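Long-range contact in putative sortase (Streptococcus pneumoniae, PDB 2W1J), which probably catalyses the transpeptidation that links pilin subunits into pilus fibres, as a class C sortase of the pneumococcal surface: residues A28-G41 with G94-N106. Residues are numbered along the deposited sequence; the frame is centred on the assembly and turned at random.
Sequences AQAFNDSLNNVVSG and GHLEGTSLPIGGN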
loop_
_atom_site.group_PDB
_atom_site.type_symbol
_atom_site.label_atom_id
_atom_site.label_comp_id
_atom_site.label_asym_id
_atom_site.label_seq_id
_atom_site.Cartn_x
_atom_site.Cartn_y
_atom_site.Cartn_z
ATOM N N ALA A 28 -4.160 15.473 -0.795
ATOM C CA ALA A 28 -3.410 14.265 -1.130
ATOM C C ALA A 28 -2.601 14.492 -2.401
ATOM O O ALA A 28 -1.439 14.077 -2.493
ATOM C CB ALA A 28 -4.346 13.070 -1.305
ATOM N N GLN A 29 -3.208 15.157 -3.384
ATOM C CA GLN A 29 -2.511 15.430 -4.634
ATOM C C GLN A 29 -1.315 16.351 -4.403
ATOM O O GLN A 29 -0.252 16.170 -4.998
ATOM C CB GLN A 29 -3.453 16.039 -5.679
ATOM C CG GLN A 29 -2.839 16.053 -7.059
ATOM C CD GLN A 29 -2.577 14.642 -7.551
ATOM O OE1 GLN A 29 -3.505 13.850 -7.684
ATOM N NE2 GLN A 29 -1.318 14.317 -7.790
ATOM N N ALA A 30 -1.512 17.370 -3.574
ATOM C CA ALA A 30 -0.437 18.306 -3.267
ATOM C C ALA A 30 0.719 17.572 -2.596
ATOM O O ALA A 30 1.886 17.836 -2.885
ATOM C CB ALA A 30 -0.947 19.422 -2.363
ATOM N N PHE A 31 0.395 16.663 -1.681
ATOM C CA PHE A 31 1.407 15.862 -1.012
ATOM C C PHE A 31 2.213 15.033 -2.016
ATOM O O PHE A 31 3.442 14.993 -1.965
ATOM C CB PHE A 31 0.718 14.972 0.022
ATOM C CG PHE A 31 1.659 14.116 0.822
ATOM C CD1 PHE A 31 2.132 12.920 0.310
ATOM C CD2 PHE A 31 2.066 14.507 2.086
ATOM C CE1 PHE A 31 2.987 12.119 1.047
ATOM C CE2 PHE A 31 2.929 13.716 2.825
ATOM C CZ PHE A 31 3.391 12.525 2.303
ATOM N N ASN A 32 1.520 14.350 -2.922
ATOM C CA ASN A 32 2.220 13.574 -3.942
ATOM C C ASN A 32 3.051 14.436 -4.889
ATOM O O ASN A 32 4.176 14.073 -5.245
ATOM C CB ASN A 32 1.247 12.702 -4.736
ATOM C CG ASN A 32 0.997 11.371 -4.070
ATOM O OD1 ASN A 32 1.470 11.141 -2.957
ATOM N ND2 ASN A 32 0.239 10.498 -4.734
ATOM N N ASP A 33 2.515 15.584 -5.289
ATOM C CA ASP A 33 3.222 16.428 -6.242
ATOM C C ASP A 33 4.542 16.959 -5.669
ATOM O O ASP A 33 5.493 17.196 -6.416
ATOM C CB ASP A 33 2.336 17.594 -6.685
ATOM C CG ASP A 33 1.165 17.162 -7.549
ATOM O OD1 ASP A 33 1.081 15.984 -7.950
ATOM O OD2 ASP A 33 0.327 18.039 -7.855
ATOM N N SER A 34 4.598 17.129 -4.349
ATOM C CA SER A 34 5.788 17.673 -3.687
ATOM C C SER A 34 6.562 16.610 -2.922
ATOM O O SER A 34 7.444 16.929 -2.133
ATOM C CB SER A 34 5.411 18.802 -2.727
ATOM O OG SER A 34 4.627 18.328 -1.648
ATOM N N LEU A 35 6.240 15.348 -3.164
ATOM C CA LEU A 35 6.819 14.257 -2.396
ATOM C C LEU A 35 8.342 14.267 -2.376
ATOM O O LEU A 35 8.986 14.315 -3.422
ATOM C CB LEU A 35 6.341 12.925 -2.960
ATOM C CG LEU A 35 6.902 11.673 -2.281
ATOM C CD1 LEU A 35 6.358 11.546 -0.873
ATOM C CD2 LEU A 35 6.572 10.437 -3.113
ATOM N N ASN A 36 8.908 14.170 -1.180
ATOM C CA ASN A 36 10.313 13.832 -1.022
ATOM C C ASN A 36 10.434 12.312 -1.102
ATOM O O ASN A 36 10.172 11.616 -0.125
ATOM C CB ASN A 36 10.847 14.342 0.319
ATOM C CG ASN A 36 12.319 14.039 0.514
ATOM O OD1 ASN A 36 13.084 13.958 -0.450
ATOM N ND2 ASN A 36 12.724 13.860 1.766
ATOM N N ASN A 37 10.806 11.814 -2.277
ATOM C CA ASN A 37 10.689 10.388 -2.595
ATOM C C ASN A 37 11.926 9.643 -2.099
ATOM O O ASN A 37 12.787 9.220 -2.877
ATOM C CB ASN A 37 10.478 10.218 -4.109
ATOM C CG ASN A 37 10.134 8.793 -4.527
ATOM O OD1 ASN A 37 10.472 8.389 -5.641
ATOM N ND2 ASN A 37 9.419 8.053 -3.678
ATOM N N VAL A 38 12.001 9.513 -0.779
ATOM C CA VAL A 38 13.103 8.833 -0.117
ATOM C C VAL A 38 12.499 7.832 0.851
ATOM O O VAL A 38 11.714 8.201 1.728
ATOM C CB VAL A 38 14.003 9.825 0.648
ATOM C CG1 VAL A 38 15.069 9.078 1.443
ATOM C CG2 VAL A 38 14.636 10.818 -0.316
ATOM N N VAL A 39 12.852 6.562 0.682
ATOM C CA VAL A 39 12.206 5.529 1.465
ATOM C C VAL A 39 12.620 5.626 2.918
ATOM O O VAL A 39 13.808 5.693 3.245
ATOM C CB VAL A 39 12.459 4.124 0.905
ATOM C CG1 VAL A 39 12.084 3.062 1.936
ATOM C CG2 VAL A 39 11.645 3.939 -0.370
ATOM N N SER A 40 11.619 5.665 3.788
ATOM C CA SER A 40 11.837 5.837 5.216
ATOM C C SER A 40 12.812 4.803 5.773
ATOM O O SER A 40 13.736 5.143 6.509
ATOM C CB SER A 40 10.496 5.771 5.950
ATOM O OG SER A 40 9.702 4.707 5.446
ATOM N N GLY A 41 12.618 3.540 5.409
ATOM C CA GLY A 41 13.480 2.467 5.898
ATOM C C GLY A 41 12.876 1.093 5.648
ATOM O O GLY A 41 11.775 0.978 5.107
ATOM N N GLY A 94 0.594 -1.636 5.842
ATOM C CA GLY A 94 1.099 -0.292 6.100
ATOM C C GLY A 94 1.625 0.359 4.838
ATOM O O GLY A 94 2.280 -0.275 4.015
ATOM N N HIS A 95 1.352 1.644 4.684
ATOM C CA HIS A 95 1.903 2.399 3.573
ATOM C C HIS A 95 3.337 2.812 3.901
ATOM O O HIS A 95 3.604 3.347 4.982
ATOM C CB HIS A 95 1.039 3.629 3.325
ATOM C CG HIS A 95 1.621 4.560 2.317
ATOM N ND1 HIS A 95 2.309 5.703 2.668
ATOM C CD2 HIS A 95 1.652 4.495 0.964
ATOM C CE1 HIS A 95 2.738 6.302 1.572
ATOM N NE2 HIS A 95 2.357 5.589 0.527
ATOM N N LEU A 96 4.256 2.569 2.971
ATOM C CA LEU A 96 5.657 2.900 3.173
ATOM C C LEU A 96 5.907 4.400 3.028
ATOM O O LEU A 96 5.837 4.962 1.934
ATOM C CB LEU A 96 6.536 2.111 2.205
ATOM C CG LEU A 96 8.057 2.154 2.413
ATOM C CD1 LEU A 96 8.455 1.664 3.797
ATOM C CD2 LEU A 96 8.761 1.335 1.345
ATOM N N GLU A 97 6.204 5.059 4.144
ATOM C CA GLU A 97 6.420 6.498 4.118
ATOM C C GLU A 97 7.620 6.835 3.242
ATOM O O GLU A 97 8.626 6.124 3.254
ATOM C CB GLU A 97 6.601 7.048 5.538
ATOM C CG GLU A 97 6.648 8.574 5.590
ATOM C CD GLU A 97 6.566 9.143 7.000
ATOM O OE1 GLU A 97 6.597 8.358 7.974
ATOM O OE2 GLU A 97 6.473 10.386 7.129
ATOM N N GLY A 98 7.493 7.900 2.454
ATOM C CA GLY A 98 8.487 8.226 1.442
ATOM C C GLY A 98 8.031 7.833 0.048
ATOM O O GLY A 98 8.601 8.296 -0.933
ATOM N N THR A 99 7.012 6.975 -0.045
ATOM C CA THR A 99 6.433 6.609 -1.339
ATOM C C THR A 99 5.125 7.372 -1.566
ATOM O O THR A 99 4.587 7.991 -0.648
ATOM C CB THR A 99 6.250 5.072 -1.498
ATOM O OG1 THR A 99 5.134 4.590 -0.730
ATOM C CG2 THR A 99 7.533 4.341 -1.103
ATOM N N SER A 100 4.606 7.345 -2.789
ATOM C CA SER A 100 3.408 8.112 -3.120
ATOM C C SER A 100 2.206 7.620 -2.321
ATOM O O SER A 100 2.060 6.404 -2.089
ATOM C CB SER A 100 3.071 7.941 -4.601
ATOM O OG SER A 100 4.165 8.239 -5.446
ATOM N N LEU A 101 1.326 8.541 -1.933
ATOM C CA LEU A 101 0.023 8.130 -1.423
ATOM C C LEU A 101 -0.751 7.383 -2.501
ATOM O O LEU A 101 -0.576 7.654 -3.701
ATOM C CB LEU A 101 -0.779 9.345 -0.985
ATOM C CG LEU A 101 -0.161 10.166 0.146
ATOM C CD1 LEU A 101 -0.990 11.415 0.385
ATOM C CD2 LEU A 101 -0.096 9.318 1.416
ATOM N N PRO A 102 -1.608 6.438 -2.084
ATOM C CA PRO A 102 -2.270 5.546 -3.038
ATOM C C PRO A 102 -3.487 6.215 -3.671
ATOM O O PRO A 102 -4.638 5.841 -3.415
ATOM C CB PRO A 102 -2.662 4.344 -2.171
ATOM C CG PRO A 102 -2.877 4.941 -0.806
ATOM C CD PRO A 102 -1.824 6.012 -0.686
ATOM N N ILE A 103 -3.204 7.189 -4.533
ATOM C CA ILE A 103 -4.226 7.888 -5.309
ATOM C C ILE A 103 -3.943 7.844 -6.813
ATOM O O ILE A 103 -4.694 8.404 -7.604
ATOM C CB ILE A 103 -4.391 9.355 -4.858
ATOM C CG1 ILE A 103 -3.095 10.139 -5.089
ATOM C CG2 ILE A 103 -4.807 9.401 -3.403
ATOM C CD1 ILE A 103 -3.216 11.656 -4.890
ATOM N N GLY A 104 -2.870 7.167 -7.208
ATOM C CA GLY A 104 -2.540 7.007 -8.622
ATOM C C GLY A 104 -2.125 8.291 -9.300
ATOM O O GLY A 104 -1.981 9.337 -8.656
ATOM N N GLY A 105 -1.932 8.186 -10.613
ATOM C CA GLY A 105 -1.483 9.302 -11.441
ATOM C C GLY A 105 -0.192 8.960 -12.159
ATOM O O GLY A 105 0.554 8.069 -11.745
ATOM N N ASN A 106 0.092 9.653 -13.254
ATOM C CA ASN A 106 1.365 9.452 -13.939
ATOM C C ASN A 106 2.519 9.771 -12.978
ATOM O O ASN A 106 2.392 10.618 -12.095
ATOM C CB ASN A 106 1.414 10.322 -15.204
ATOM C CG ASN A 106 2.459 9.858 -16.209
ATOM O OD1 ASN A 106 3.014 8.761 -16.101
ATOM N ND2 ASN A 106 2.715 10.692 -17.211
HETATM O O HOH W 1 -0.529 11.431 -7.458
HETATM O O HOH W 2 -4.159 11.319 -8.551
HETATM O O HOH W 3 4.033 10.941 -5.802
HETATM O O HOH W 4 7.014 3.726 6.723
#
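Ala28 sets its CB against the methyl ends of Leu101 and Ile103, where helix 18-33 settles on the loop after strand 93-95. Gln29, bent at chi2, brings OE1 against Ile103 CD1 and gives NE2 to a water. The side chains of Phe31 and Leu101 cross at about a right angle, the leucine CD1 coming obliquely to the ring, 3.5 Å from Phe31 CD1. Asn32 makes the direct hydrogen bonds of the helix end to this loop: Leu101 N gives to Asn32 OD1 on a lone pair (2.8 Å) while Asn32 ND2 gives almost straight (172°) to Leu101 O (3.1 Å), a two-bond ring that fixes the amide's rotation. Leu101 O also takes Ile103 N, closing the inverse gamma turn at Pro102. The second N-H of Asn32 joins Gly104 O at the water of Gln29.

Beyond the helix an irregular arm, kinked by an inverse gamma turn at Asn37, crosses this loop of the sortase beta-barrel and leads into what is probably the lid of class C pilin sortases. Leu35 lays CD2 along the backbone from Gly98 to Ser100. With CG anti to the backbone N (chi1 -171°), Asn37 swings ND2 onto Gly98 O (2.9 Å). Gly98, side-chainless in the type II turn Leu96-Thr99 (phi 102°), makes a CA-H...O contact to Val38 O (3.2 Å). Val39 packs CG1 on Leu96 CD2, and Ser40 grips Glu97 O twice, through N (3.1 Å) and OG (2.8 Å).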